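Local coordinates for uncharacterized protein (Bacteroides thetaiotaomicron VPI-5482, PDB 3KNY) that is of unknown function, a two-domain protein from a gut bacterium that is probably exported as a lipoprotein, at residues T131-A143 with L197-V210. Residues are numbered along the deposited sequence; the frame is centred on the assembly and turned at random.
Sequences TLYTHSLGPYIKA and LSFKDGSRKVEVTV
Two beta hairpins from different sheets pack face to face here, with no hydrogen bond between them: hairpin 131-143 of the three-stranded antiparallel sheet lies against hairpin 197-210 of the mixed sheet. Phe199 takes contacts from Pro139, His135 and Leu137. With CG between the backbone N and the carbonyl carbon (chi1 65°), the Phe199 ring lies between Pro139 and Val206. Pro139 CG sits over the middle of one face, 3.6 Å from the Phe199 ring centroid, while Val206 CB of the same hairpin as Phe199 covers the opposite face nearer the rim. The Phe199 edge meets His135 in a T-shaped stack, planes at 75°, with Phe199 CZ over the centre of the imidazole. Further along, Tyr133 meets Leu197 and Val210: Leu197 CD2 reaches the ring edge at Tyr133 CE2 (3.5 Å), and Val210 CG2 makes a CH-pi contact with one face, 4.2 Å from the Tyr133 ring centroid. Ile141 CD1 closes this end against Val210 CB at 3.8 Å. Val10 of strand 7-10 also touches Tyr133 and Val208, and Pro172 packs on Leu197 and Phe199. Within the type I turn from His135 to Gly138, Leu137 N donates a nearly straight bond to His135 ND1, 2.9 Å away and close to the ring plane, which helps to set the rotation of the imidazole whose face Phe199 CZ meets.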
loop_
_atom_site.group_PDB
_atom_site.type_symbol
_atom_site.label_atom_id
_atom_site.label_comp_id
_atom_site.label_asym_id
_atom_site.label_seq_id
_atom_site.Cartn_x
_atom_site.Cartn_y
_atom_site.Cartn_z
ATOM N N THR A 131 -2.515 -1.234 -4.459
ATOM C CA THR A 131 -2.535 -2.506 -5.167
ATOM C C THR A 131 -2.108 -3.549 -4.191
ATOM O O THR A 131 -0.962 -3.551 -3.769
ATOM C CB THR A 131 -1.631 -2.516 -6.376
ATOM O OG1 THR A 131 -2.140 -1.565 -7.307
ATOM C CG2 THR A 131 -1.614 -3.892 -7.023
ATOM N N LEU A 132 -3.033 -4.431 -3.834
ATOM C CA LEU A 132 -2.777 -5.423 -2.802
ATOM C C LEU A 132 -2.055 -6.621 -3.355
ATOM O O LEU A 132 -1.337 -7.281 -2.614
ATOM C CB LEU A 132 -4.062 -5.879 -2.135
ATOM C CG LEU A 132 -4.753 -4.854 -1.247
ATOM C CD1 LEU A 132 -6.043 -5.470 -0.702
ATOM C CD2 LEU A 132 -3.808 -4.402 -0.121
ATOM N N TYR A 133 -2.241 -6.905 -4.643
ATOM C CA TYR A 133 -1.678 -8.114 -5.223
ATOM C C TYR A 133 -1.681 -8.041 -6.728
ATOM O O TYR A 133 -2.577 -7.445 -7.313
ATOM C CB TYR A 133 -2.448 -9.347 -4.742
ATOM C CG TYR A 133 -2.126 -10.611 -5.498
ATOM C CD1 TYR A 133 -0.976 -11.309 -5.245
ATOM C CD2 TYR A 133 -2.972 -11.092 -6.488
ATOM C CE1 TYR A 133 -0.669 -12.469 -5.946
ATOM C CE2 TYR A 133 -2.678 -12.246 -7.189
ATOM C CZ TYR A 133 -1.519 -12.925 -6.913
ATOM O OH TYR A 133 -1.205 -14.057 -7.604
ATOM N N THR A 134 -0.651 -8.623 -7.350
ATOM C CA THR A 134 -0.556 -8.683 -8.824
ATOM C C THR A 134 -0.036 -10.027 -9.226
ATOM O O THR A 134 1.047 -10.396 -8.843
ATOM C CB THR A 134 0.392 -7.630 -9.410
ATOM O OG1 THR A 134 -0.024 -6.327 -8.980
ATOM C CG2 THR A 134 0.339 -7.694 -10.888
ATOM N N HIS A 135 -0.820 -10.780 -9.978
ATOM C CA HIS A 135 -0.378 -12.094 -10.402
ATOM C C HIS A 135 0.649 -11.895 -11.520
ATOM O O HIS A 135 0.577 -10.912 -12.278
ATOM C CB HIS A 135 -1.556 -12.954 -10.877
ATOM C CG HIS A 135 -1.209 -14.398 -11.060
ATOM N ND1 HIS A 135 -0.515 -14.863 -12.158
ATOM C CD2 HIS A 135 -1.461 -15.480 -10.289
ATOM C CE1 HIS A 135 -0.335 -16.165 -12.045
ATOM N NE2 HIS A 135 -0.899 -16.567 -10.918
ATOM N N SER A 136 1.592 -12.829 -11.625
ATOM C CA SER A 136 2.625 -12.738 -12.659
ATOM C C SER A 136 2.002 -12.654 -14.014
ATOM O O SER A 136 2.506 -11.946 -14.873
ATOM C CB SER A 136 3.591 -13.909 -12.615
ATOM O OG SER A 136 2.890 -15.130 -12.690
ATOM N N LEU A 137 0.889 -13.343 -14.212
ATOM C CA LEU A 137 0.203 -13.287 -15.508
ATOM C C LEU A 137 -0.592 -11.998 -15.690
ATOM O O LEU A 137 -1.163 -11.819 -16.728
ATOM C CB LEU A 137 -0.708 -14.514 -15.709
ATOM C CG LEU A 137 0.020 -15.862 -15.834
ATOM C CD1 LEU A 137 -0.943 -17.029 -15.704
ATOM C CD2 LEU A 137 0.751 -15.932 -17.158
ATOM N N GLY A 138 -0.655 -11.110 -14.697
ATOM C CA GLY A 138 -1.310 -9.795 -14.887
ATOM C C GLY A 138 -2.483 -9.384 -13.994
ATOM O O GLY A 138 -2.570 -8.229 -13.581
ATOM N N PRO A 139 -3.425 -10.301 -13.732
ATOM C CA PRO A 139 -4.564 -9.960 -12.911
ATOM C C PRO A 139 -4.167 -9.459 -11.528
ATOM O O PRO A 139 -3.196 -9.927 -10.951
ATOM C CB PRO A 139 -5.310 -11.287 -12.829
ATOM C CG PRO A 139 -5.043 -11.898 -14.122
ATOM C CD PRO A 139 -3.605 -11.623 -14.350
ATOM N N TYR A 140 -4.930 -8.507 -11.012
ATOM C CA TYR A 140 -4.565 -7.823 -9.784
ATOM C C TYR A 140 -5.768 -7.642 -8.852
ATOM O O TYR A 140 -6.905 -7.695 -9.291
ATOM C CB TYR A 140 -3.963 -6.445 -10.131
ATOM C CG TYR A 140 -4.891 -5.544 -10.918
ATOM C CD1 TYR A 140 -6.041 -5.002 -10.329
ATOM C CD2 TYR A 140 -4.639 -5.235 -12.259
ATOM C CE1 TYR A 140 -6.927 -4.178 -11.054
ATOM C CE2 TYR A 140 -5.528 -4.414 -12.996
ATOM C CZ TYR A 140 -6.659 -3.896 -12.375
ATOM O OH TYR A 140 -7.519 -3.087 -13.051
ATOM N N ILE A 141 -5.500 -7.421 -7.570
ATOM C CA ILE A 141 -6.532 -7.007 -6.621
ATOM C C ILE A 141 -6.119 -5.650 -6.085
ATOM O O ILE A 141 -5.026 -5.510 -5.509
ATOM C CB ILE A 141 -6.657 -7.942 -5.417
ATOM C CG1 ILE A 141 -7.030 -9.366 -5.846
ATOM C CG2 ILE A 141 -7.670 -7.370 -4.432
ATOM C CD1 ILE A 141 -6.855 -10.391 -4.695
ATOM N N LYS A 142 -6.981 -4.657 -6.276
ATOM C CA LYS A 142 -6.739 -3.317 -5.761
ATOM C C LYS A 142 -7.783 -2.889 -4.734
ATOM O O LYS A 142 -8.924 -3.356 -4.778
ATOM C CB LYS A 142 -6.760 -2.326 -6.918
ATOM C CG LYS A 142 -5.569 -2.489 -7.818
ATOM C CD LYS A 142 -5.518 -1.441 -8.894
ATOM C CE LYS A 142 -4.337 -1.695 -9.829
ATOM N NZ LYS A 142 -3.941 -0.428 -10.502
ATOM N N ALA A 143 -7.394 -1.978 -3.844
ATOM C CA ALA A 143 -8.288 -1.369 -2.846
ATOM C C ALA A 143 -8.358 0.134 -3.129
ATOM O O ALA A 143 -7.347 0.741 -3.503
ATOM C CB ALA A 143 -7.781 -1.636 -1.415
ATOM N N LEU A 197 -9.030 -15.149 -5.779
ATOM C CA LEU A 197 -8.995 -14.513 -7.097
ATOM C C LEU A 197 -9.102 -15.637 -8.085
ATOM O O LEU A 197 -8.382 -16.618 -7.959
ATOM C CB LEU A 197 -7.688 -13.757 -7.307
ATOM C CG LEU A 197 -7.365 -13.132 -8.668
ATOM C CD1 LEU A 197 -8.348 -11.977 -9.020
ATOM C CD2 LEU A 197 -5.865 -12.665 -8.693
ATOM N N SER A 198 -10.034 -15.522 -9.033
ATOM C CA SER A 198 -10.192 -16.534 -10.083
ATOM C C SER A 198 -10.057 -15.833 -11.392
ATOM O O SER A 198 -10.573 -14.737 -11.537
ATOM C CB SER A 198 -11.576 -17.186 -10.048
ATOM O OG SER A 198 -11.732 -17.885 -8.838
ATOM N N PHE A 199 -9.356 -16.461 -12.338
ATOM C CA PHE A 199 -9.260 -15.942 -13.702
ATOM C C PHE A 199 -8.890 -17.026 -14.693
ATOM O O PHE A 199 -8.404 -18.104 -14.338
ATOM C CB PHE A 199 -8.290 -14.751 -13.795
ATOM C CG PHE A 199 -6.842 -15.085 -13.490
ATOM C CD1 PHE A 199 -5.974 -15.458 -14.493
ATOM C CD2 PHE A 199 -6.340 -14.951 -12.221
ATOM C CE1 PHE A 199 -4.639 -15.742 -14.217
ATOM C CE2 PHE A 199 -5.003 -15.245 -11.943
ATOM C CZ PHE A 199 -4.156 -15.632 -12.943
ATOM N N LYS A 200 -9.171 -16.735 -15.945
ATOM C CA LYS A 200 -8.802 -17.615 -17.043
ATOM C C LYS A 200 -7.399 -17.273 -17.529
ATOM O O LYS A 200 -7.069 -16.098 -17.715
ATOM C CB LYS A 200 -9.782 -17.451 -18.215
ATOM C CG LYS A 200 -11.232 -17.875 -17.930
ATOM C CD LYS A 200 -11.388 -19.401 -17.801
ATOM C CE LYS A 200 -11.467 -20.113 -19.165
ATOM N NZ LYS A 200 -11.253 -21.597 -19.040
ATOM N N ASP A 201 -6.579 -18.305 -17.696
ATOM C CA ASP A 201 -5.320 -18.237 -18.433
ATOM C C ASP A 201 -5.515 -19.085 -19.674
ATOM O O ASP A 201 -4.949 -20.162 -19.779
ATOM C CB ASP A 201 -4.193 -18.817 -17.590
ATOM C CG ASP A 201 -2.860 -18.825 -18.308
ATOM O OD1 ASP A 201 -2.675 -18.047 -19.276
ATOM O OD2 ASP A 201 -1.998 -19.622 -17.881
ATOM N N GLY A 202 -6.335 -18.621 -20.607
ATOM C CA GLY A 202 -6.663 -19.434 -21.780
ATOM C C GLY A 202 -7.573 -20.547 -21.313
ATOM O O GLY A 202 -8.548 -20.284 -20.617
ATOM N N SER A 203 -7.254 -21.787 -21.657
ATOM C CA SER A 203 -8.056 -22.931 -21.221
ATOM C C SER A 203 -7.816 -23.369 -19.757
ATOM O O SER A 203 -8.409 -24.348 -19.318
ATOM C CB SER A 203 -7.787 -24.118 -22.131
ATOM O OG SER A 203 -6.424 -24.493 -22.079
ATOM N N ARG A 204 -6.949 -22.674 -19.021
ATOM C CA ARG A 204 -6.639 -23.026 -17.632
ATOM C C ARG A 204 -7.320 -22.065 -16.677
ATOM O O ARG A 204 -7.153 -20.865 -16.822
ATOM C CB ARG A 204 -5.132 -22.923 -17.391
ATOM C CG ARG A 204 -4.327 -24.111 -17.881
ATOM C CD ARG A 204 -2.893 -23.715 -18.251
ATOM N NE ARG A 204 -2.774 -23.360 -19.682
ATOM N N LYS A 205 -8.085 -22.582 -15.717
ATOM C CA LYS A 205 -8.653 -21.752 -14.649
ATOM C C LYS A 205 -7.575 -21.588 -13.582
ATOM O O LYS A 205 -6.924 -22.548 -13.192
ATOM C CB LYS A 205 -9.931 -22.377 -14.053
ATOM C CG LYS A 205 -11.119 -22.598 -15.059
ATOM N N VAL A 206 -7.332 -20.368 -13.137
ATOM C CA VAL A 206 -6.377 -20.158 -12.051
ATOM C C VAL A 206 -7.162 -19.670 -10.843
ATOM O O VAL A 206 -7.987 -18.777 -10.969
ATOM C CB VAL A 206 -5.280 -19.117 -12.442
ATOM C CG1 VAL A 206 -4.313 -18.851 -11.288
ATOM C CG2 VAL A 206 -4.542 -19.588 -13.661
ATOM N N GLU A 207 -6.915 -20.252 -9.680
ATOM C CA GLU A 207 -7.488 -19.738 -8.446
ATOM C C GLU A 207 -6.406 -19.484 -7.445
ATOM O O GLU A 207 -5.600 -20.367 -7.186
ATOM C CB GLU A 207 -8.478 -20.716 -7.857
ATOM C CG GLU A 207 -9.731 -20.860 -8.690
ATOM C CD GLU A 207 -10.881 -21.489 -7.947
ATOM O OE1 GLU A 207 -10.732 -21.921 -6.750
ATOM O OE2 GLU A 207 -11.952 -21.519 -8.597
ATOM N N VAL A 208 -6.394 -18.287 -6.868
ATOM C CA VAL A 208 -5.371 -17.930 -5.899
ATOM C C VAL A 208 -6.058 -17.398 -4.657
ATOM O O VAL A 208 -6.910 -16.516 -4.752
ATOM C CB VAL A 208 -4.408 -16.844 -6.455
ATOM C CG1 VAL A 208 -3.255 -16.600 -5.499
ATOM C CG2 VAL A 208 -3.890 -17.267 -7.792
ATOM N N THR A 209 -5.706 -17.957 -3.501
ATOM C CA THR A 209 -6.199 -17.466 -2.229
ATOM C C THR A 209 -5.233 -16.376 -1.888
ATOM O O THR A 209 -4.037 -16.604 -1.940
ATOM C CB THR A 209 -6.239 -18.563 -1.157
ATOM O OG1 THR A 209 -7.178 -19.549 -1.574
ATOM C CG2 THR A 209 -6.735 -18.020 0.156
ATOM N N VAL A 210 -5.752 -15.180 -1.620
ATOM C CA VAL A 210 -4.929 -14.010 -1.378
ATOM C C VAL A 210 -5.243 -13.352 -0.040
ATOM O O VAL A 210 -6.373 -12.987 0.226
ATOM C CB VAL A 210 -5.129 -12.970 -2.457
ATOM C CG1 VAL A 210 -4.277 -11.729 -2.151
ATOM C CG2 VAL A 210 -4.793 -13.576 -3.841
#